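PDB 4IQD: carboxyvinyl-carboxyphosphonate phosphorylmutase from Bacillus anthracis, which belongs to the phosphoenolpyruvate phosphomutase family, whose members have a TIM-barrel fold. Local coordinates for residues A27-Q32 and S228-A233; D125-K130 and G137-T142. One frame throughout, in Å; residues are numbered along the deposited sequence.

Contact 1: A27-Q32 and S228-A233; sequences ANEILQ and SAEEFA
I30 leans against the first turn of helix 229-234 and carries most of the contact. Its CB sits 3.8 Å from the CB of A233. CG2 reaches between the two alanines, 3.8 Å from A229 CB and 3.5 Å from the carbonyl oxygen A229 O. That oxygen is already engaged inside the helix, where it accepts the backbone bond from A233 N. CG1 lies anti to the backbone N (chi1 -175°), and from it the chain runs past A229 O, the terminal CD1 lying 3.8 Å from that oxygen and 4.0 Å from F232 CB; the phenyl ring itself turns away toward M218. Two residues on from I30, Q32 lays CG, CD and NE2 against the methyl of A229, NE2 being 3.6 Å from A229 CB, while the same NE2 hydrogen-bonds to Y242 OH of the neighbouring strand. S228 and E231 form a capping box at the helix start, S228 OG accepting from E231 N at 3.1 Å, and E231 also lines a pyruvic acid pocket. At the outer edge the carboxylates of E29 and E230 approach to 3.9 Å between OE2 and OE1. No hydrogen bond spans the segments, which meet mainly through apolar packing of I30; the two acids, if both ionised, would probably oppose it.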
loop_
_atom_site.group_PDB
_atom_site.type_symbol
_atom_site.label_atom_id
_atom_site.label_comp_id
_atom_site.label_asym_id
_atom_site.label_seq_id
_atom_site.Cartn_x
_atom_site.Cartn_y
_atom_site.Cartn_z
ATOM N N ALA A 27 -0.617 30.952 3.084
ATOM C CA ALA A 27 0.447 31.212 4.044
ATOM C C ALA A 27 1.682 31.819 3.390
ATOM O O ALA A 27 1.942 31.620 2.203
ATOM C CB ALA A 27 0.814 29.938 4.786
ATOM N N ASN A 28 2.437 32.562 4.187
ATOM C CA ASN A 28 3.615 33.259 3.703
ATOM C C ASN A 28 4.713 32.285 3.292
ATOM O O ASN A 28 5.419 32.512 2.312
ATOM C CB ASN A 28 4.126 34.211 4.784
ATOM C CG ASN A 28 4.755 35.459 4.210
ATOM O OD1 ASN A 28 4.624 35.743 3.020
ATOM N ND2 ASN A 28 5.436 36.220 5.058
ATOM N N GLU A 29 4.842 31.195 4.042
ATOM C CA GLU A 29 5.871 30.193 3.776
ATOM C C GLU A 29 5.352 29.075 2.876
ATOM O O GLU A 29 4.190 28.675 2.969
ATOM C CB GLU A 29 6.417 29.619 5.086
ATOM C CG GLU A 29 7.919 29.816 5.273
ATOM C CD GLU A 29 8.755 28.813 4.492
ATOM O OE1 GLU A 29 8.945 27.682 4.990
ATOM O OE2 GLU A 29 9.227 29.153 3.385
ATOM N N ILE A 30 6.220 28.575 2.006
ATOM C CA ILE A 30 5.818 27.591 1.011
ATOM C C ILE A 30 5.325 26.299 1.664
ATOM O O ILE A 30 5.853 25.865 2.687
ATOM C CB ILE A 30 6.960 27.311 0.007
ATOM C CG1 ILE A 30 6.493 26.368 -1.105
ATOM C CG2 ILE A 30 8.187 26.773 0.726
ATOM C CD1 ILE A 30 6.876 26.820 -2.496
ATOM N N LEU A 31 4.286 25.710 1.084
ATOM C CA LEU A 31 3.713 24.479 1.609
ATOM C C LEU A 31 4.295 23.267 0.897
ATOM O O LEU A 31 4.170 23.133 -0.316
ATOM C CB LEU A 31 2.195 24.492 1.443
ATOM C CG LEU A 31 1.474 23.206 1.847
ATOM C CD1 LEU A 31 1.579 22.974 3.348
ATOM C CD2 LEU A 31 0.021 23.242 1.402
ATOM N N GLN A 32 4.942 22.388 1.653
ATOM C CA GLN A 32 5.426 21.142 1.084
ATOM C C GLN A 32 4.352 20.069 1.221
ATOM O O GLN A 32 3.831 19.831 2.309
ATOM C CB GLN A 32 6.719 20.694 1.760
ATOM C CG GLN A 32 7.906 21.609 1.523
ATOM C CD GLN A 32 9.185 21.058 2.122
ATOM O OE1 GLN A 32 9.310 20.937 3.339
ATOM N NE2 GLN A 32 10.139 20.712 1.266
ATOM N N SER A 228 15.177 23.650 -4.113
ATOM C CA SER A 228 14.637 23.487 -2.774
ATOM C C SER A 228 13.271 24.159 -2.723
ATOM O O SER A 228 12.896 24.875 -3.651
ATOM C CB SER A 228 15.581 24.082 -1.725
ATOM O OG SER A 228 15.717 25.483 -1.886
ATOM N N ALA A 229 12.528 23.920 -1.650
ATOM C CA ALA A 229 11.224 24.551 -1.480
ATOM C C ALA A 229 11.389 26.058 -1.299
ATOM O O ALA A 229 10.576 26.844 -1.781
ATOM C CB ALA A 229 10.495 23.947 -0.300
ATOM N N GLU A 230 12.452 26.445 -0.601
ATOM C CA GLU A 230 12.792 27.850 -0.413
ATOM C C GLU A 230 13.060 28.491 -1.764
ATOM O O GLU A 230 12.653 29.623 -2.019
ATOM C CB GLU A 230 14.022 27.984 0.490
ATOM C CG GLU A 230 14.577 29.398 0.613
ATOM C CD GLU A 230 13.790 30.263 1.580
ATOM O OE1 GLU A 230 12.962 29.712 2.340
ATOM O OE2 GLU A 230 14.004 31.496 1.582
ATOM N N GLU A 231 13.742 27.754 -2.632
ATOM C CA GLU A 231 14.001 28.235 -3.979
ATOM C C GLU A 231 12.697 28.465 -4.739
ATOM O O GLU A 231 12.457 29.568 -5.204
ATOM C CB GLU A 231 14.952 27.297 -4.728
ATOM C CG GLU A 231 16.420 27.570 -4.408
ATOM C CD GLU A 231 17.337 26.420 -4.769
ATOM O OE1 GLU A 231 18.545 26.656 -4.972
ATOM O OE2 GLU A 231 16.856 25.274 -4.838
ATOM N N PHE A 232 11.845 27.448 -4.821
ATOM C CA PHE A 232 10.533 27.597 -5.453
ATOM C C PHE A 232 9.738 28.774 -4.904
ATOM O O PHE A 232 9.020 29.445 -5.641
ATOM C CB PHE A 232 9.697 26.335 -5.269
ATOM C CG PHE A 232 10.151 25.182 -6.101
ATOM C CD1 PHE A 232 10.668 24.052 -5.504
ATOM C CD2 PHE A 232 10.055 25.227 -7.480
ATOM C CE1 PHE A 232 11.085 22.996 -6.261
ATOM C CE2 PHE A 232 10.470 24.164 -8.247
ATOM C CZ PHE A 232 10.986 23.044 -7.637
ATOM N N ALA A 233 9.870 29.010 -3.603
ATOM C CA ALA A 233 9.089 30.037 -2.924
ATOM C C ALA A 233 9.385 31.442 -3.437
ATOM O O ALA A 233 8.465 32.189 -3.751
ATOM C CB ALA A 233 9.303 29.965 -1.423
#

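Contact 2: D125-K130 and G137-T142; sequences DQQLPK and GKKLVT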
loop_
_atom_site.group_PDB
_atom_site.type_symbol
_atom_site.label_atom_id
_atom_site.label_comp_id
_atom_site.label_asym_id
_atom_site.label_seq_id
_atom_site.Cartn_x
_atom_site.Cartn_y
_atom_site.Cartn_z
ATOM N N ASP A 125 -5.962 19.192 -18.196
ATOM C CA ASP A 125 -6.503 19.403 -19.537
ATOM C C ASP A 125 -5.974 18.406 -20.565
ATOM O O ASP A 125 -6.203 18.561 -21.761
ATOM C CB ASP A 125 -6.268 20.842 -20.019
ATOM C CG ASP A 125 -4.800 21.247 -20.008
ATOM O OD1 ASP A 125 -3.932 20.406 -19.698
ATOM O OD2 ASP A 125 -4.517 22.423 -20.324
ATOM N N GLN A 126 -5.265 17.386 -20.095
ATOM C CA GLN A 126 -4.837 16.306 -20.969
ATOM C C GLN A 126 -6.068 15.630 -21.539
ATOM O O GLN A 126 -7.123 15.619 -20.910
ATOM C CB GLN A 126 -3.990 15.293 -20.202
ATOM C CG GLN A 126 -2.507 15.611 -20.173
ATOM C CD GLN A 126 -1.738 14.898 -21.269
ATOM O OE1 GLN A 126 -2.285 14.046 -21.971
ATOM N NE2 GLN A 126 -0.464 15.238 -21.418
ATOM N N GLN A 127 -5.940 15.081 -22.738
ATOM C CA GLN A 127 -7.067 14.422 -23.377
ATOM C C GLN A 127 -6.944 12.920 -23.180
ATOM O O GLN A 127 -5.963 12.309 -23.596
ATOM C CB GLN A 127 -7.128 14.785 -24.861
ATOM C CG GLN A 127 -8.500 14.614 -25.486
ATOM C CD GLN A 127 -8.666 13.274 -26.161
ATOM O OE1 GLN A 127 -8.225 13.080 -27.293
ATOM N NE2 GLN A 127 -9.303 12.335 -25.469
ATOM N N LEU A 128 -7.943 12.336 -22.527
ATOM C CA LEU A 128 -7.907 10.925 -22.166
ATOM C C LEU A 128 -9.235 10.231 -22.446
ATOM O O LEU A 128 -10.294 10.847 -22.334
ATOM C CB LEU A 128 -7.528 10.767 -20.692
ATOM C CG LEU A 128 -6.029 10.654 -20.422
ATOM C CD1 LEU A 128 -5.664 11.302 -19.098
ATOM C CD2 LEU A 128 -5.608 9.192 -20.441
ATOM N N PRO A 129 -9.183 8.943 -22.824
ATOM C CA PRO A 129 -7.952 8.175 -23.042
ATOM C C PRO A 129 -7.341 8.497 -24.395
ATOM O O PRO A 129 -7.964 9.186 -25.201
ATOM C CB PRO A 129 -8.444 6.730 -23.027
ATOM C CG PRO A 129 -9.835 6.819 -23.534
ATOM C CD PRO A 129 -10.384 8.107 -22.991
ATOM N N LYS A 130 -6.134 8.001 -24.636
ATOM C CA LYS A 130 -5.445 8.261 -25.888
ATOM C C LYS A 130 -5.969 7.347 -26.983
ATOM O O LYS A 130 -6.393 6.222 -26.714
ATOM C CB LYS A 130 -3.946 8.043 -25.718
ATOM C CG LYS A 130 -3.401 8.513 -24.383
ATOM C CD LYS A 130 -3.374 10.026 -24.292
ATOM C CE LYS A 130 -2.766 10.474 -22.972
ATOM N NZ LYS A 130 -1.422 9.874 -22.746
ATOM N N GLY A 137 0.264 9.769 -26.500
ATOM C CA GLY A 137 -0.212 11.044 -26.997
ATOM C C GLY A 137 0.095 12.190 -26.060
ATOM O O GLY A 137 0.388 11.988 -24.884
ATOM N N LYS A 138 0.022 13.403 -26.591
ATOM C CA LYS A 138 0.351 14.595 -25.830
ATOM C C LYS A 138 -0.704 15.666 -26.054
ATOM O O LYS A 138 -0.583 16.781 -25.554
ATOM C CB LYS A 138 1.717 15.124 -26.257
ATOM C CG LYS A 138 1.855 15.278 -27.763
ATOM C CD LYS A 138 3.163 15.941 -28.152
ATOM C CE LYS A 138 3.255 16.114 -29.661
ATOM N NZ LYS A 138 4.463 16.882 -30.071
ATOM N N LYS A 139 -1.738 15.326 -26.812
ATOM C CA LYS A 139 -2.765 16.297 -27.148
ATOM C C LYS A 139 -3.602 16.653 -25.929
ATOM O O LYS A 139 -3.702 15.875 -24.982
ATOM C CB LYS A 139 -3.663 15.776 -28.265
ATOM C CG LYS A 139 -4.713 14.795 -27.802
ATOM C CD LYS A 139 -5.980 14.942 -28.623
ATOM C CE LYS A 139 -5.727 14.647 -30.092
ATOM N NZ LYS A 139 -6.974 14.758 -30.904
ATOM N N LEU A 140 -4.200 17.838 -25.962
ATOM C CA LEU A 140 -5.003 18.328 -24.851
ATOM C C LEU A 140 -6.427 18.573 -25.308
ATOM O O LEU A 140 -6.693 18.669 -26.505
ATOM C CB LEU A 140 -4.428 19.638 -24.327
ATOM C CG LEU A 140 -2.935 19.653 -24.013
ATOM C CD1 LEU A 140 -2.500 21.062 -23.689
ATOM C CD2 LEU A 140 -2.618 18.712 -22.862
ATOM N N VAL A 141 -7.340 18.681 -24.353
ATOM C CA VAL A 141 -8.711 19.045 -24.663
ATOM C C VAL A 141 -8.766 20.544 -24.869
ATOM O O VAL A 141 -7.817 21.256 -24.541
ATOM C CB VAL A 141 -9.673 18.678 -23.526
ATOM C CG1 VAL A 141 -9.606 17.190 -23.230
ATOM C CG2 VAL A 141 -9.362 19.497 -22.279
ATOM N N THR A 142 -9.875 21.026 -25.413
ATOM C CA THR A 142 -10.041 22.454 -25.604
ATOM C C THR A 142 -10.097 23.131 -24.249
ATOM O O THR A 142 -10.380 22.492 -23.235
ATOM C CB THR A 142 -11.325 22.781 -26.368
ATOM O OG1 THR A 142 -12.450 22.259 -25.653
ATOM C CG2 THR A 142 -11.283 22.172 -27.752
#
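Q127 and K139 run side by side and point the same way, so that the amide oxygen of Q127 lies against the aliphatic part of the lysine: Q127 OE1 is 3.2 Å from K139 CD. CG of Q127 is anti to its backbone N (chi1 -158°), which brings it to 3.6 Å from CG1 of V141, a side chain that Q127 crosses at a slant. L140 likewise lies aslant to D125 and Q126, its CD2 placed 3.8 Å from both D125 OD1 and Q126 CA. The D125 carboxylate is held by other partners, OD2 by T166 and Y184 and OD1 by the backbone N of D167, so towards L140 it offers only packing. Between the side chains the two backbones are tied directly. V141 N donates to D125 O at 2.8 Å in a nearly straight bond (163°), and Q127 N gives a longer one to K139 O at 3.3 Å. These two bonds flank Q126 and L140, which make a single antiparallel bridge. Farther out, K130 bends its chain back until NZ lies 3.5 Å from G137 O, a contact only; its weak hydrogen bond goes to L135 O. Together the segments form the two arms of a long excursion between strand 120-124 and helix 143-156, a beta-alpha loop of the kind that rises from the C-terminal end of a TIM-barrel strand.

Contact 2 is nested in the chain within the long interval closed by contact 1, and all four segments belong to the same TIM-barrel fold. In space they are separate: their centres lie 30 Å apart, with about 19 Å between nearest atoms. Contact 1 joins the start of strand 31-34 to helix 229-234, the helix that leads to the adjacent parallel strand 239-242, and so brings early and late parts of the barrel together. Contact 2 is local, pairing the arms of one loop after strand 120-124, which runs between strands 92-95 and 161-166. Contact 1 thus lies where the chain enters a barrel strand, whereas contact 2 shapes a surface loop beyond a strand end.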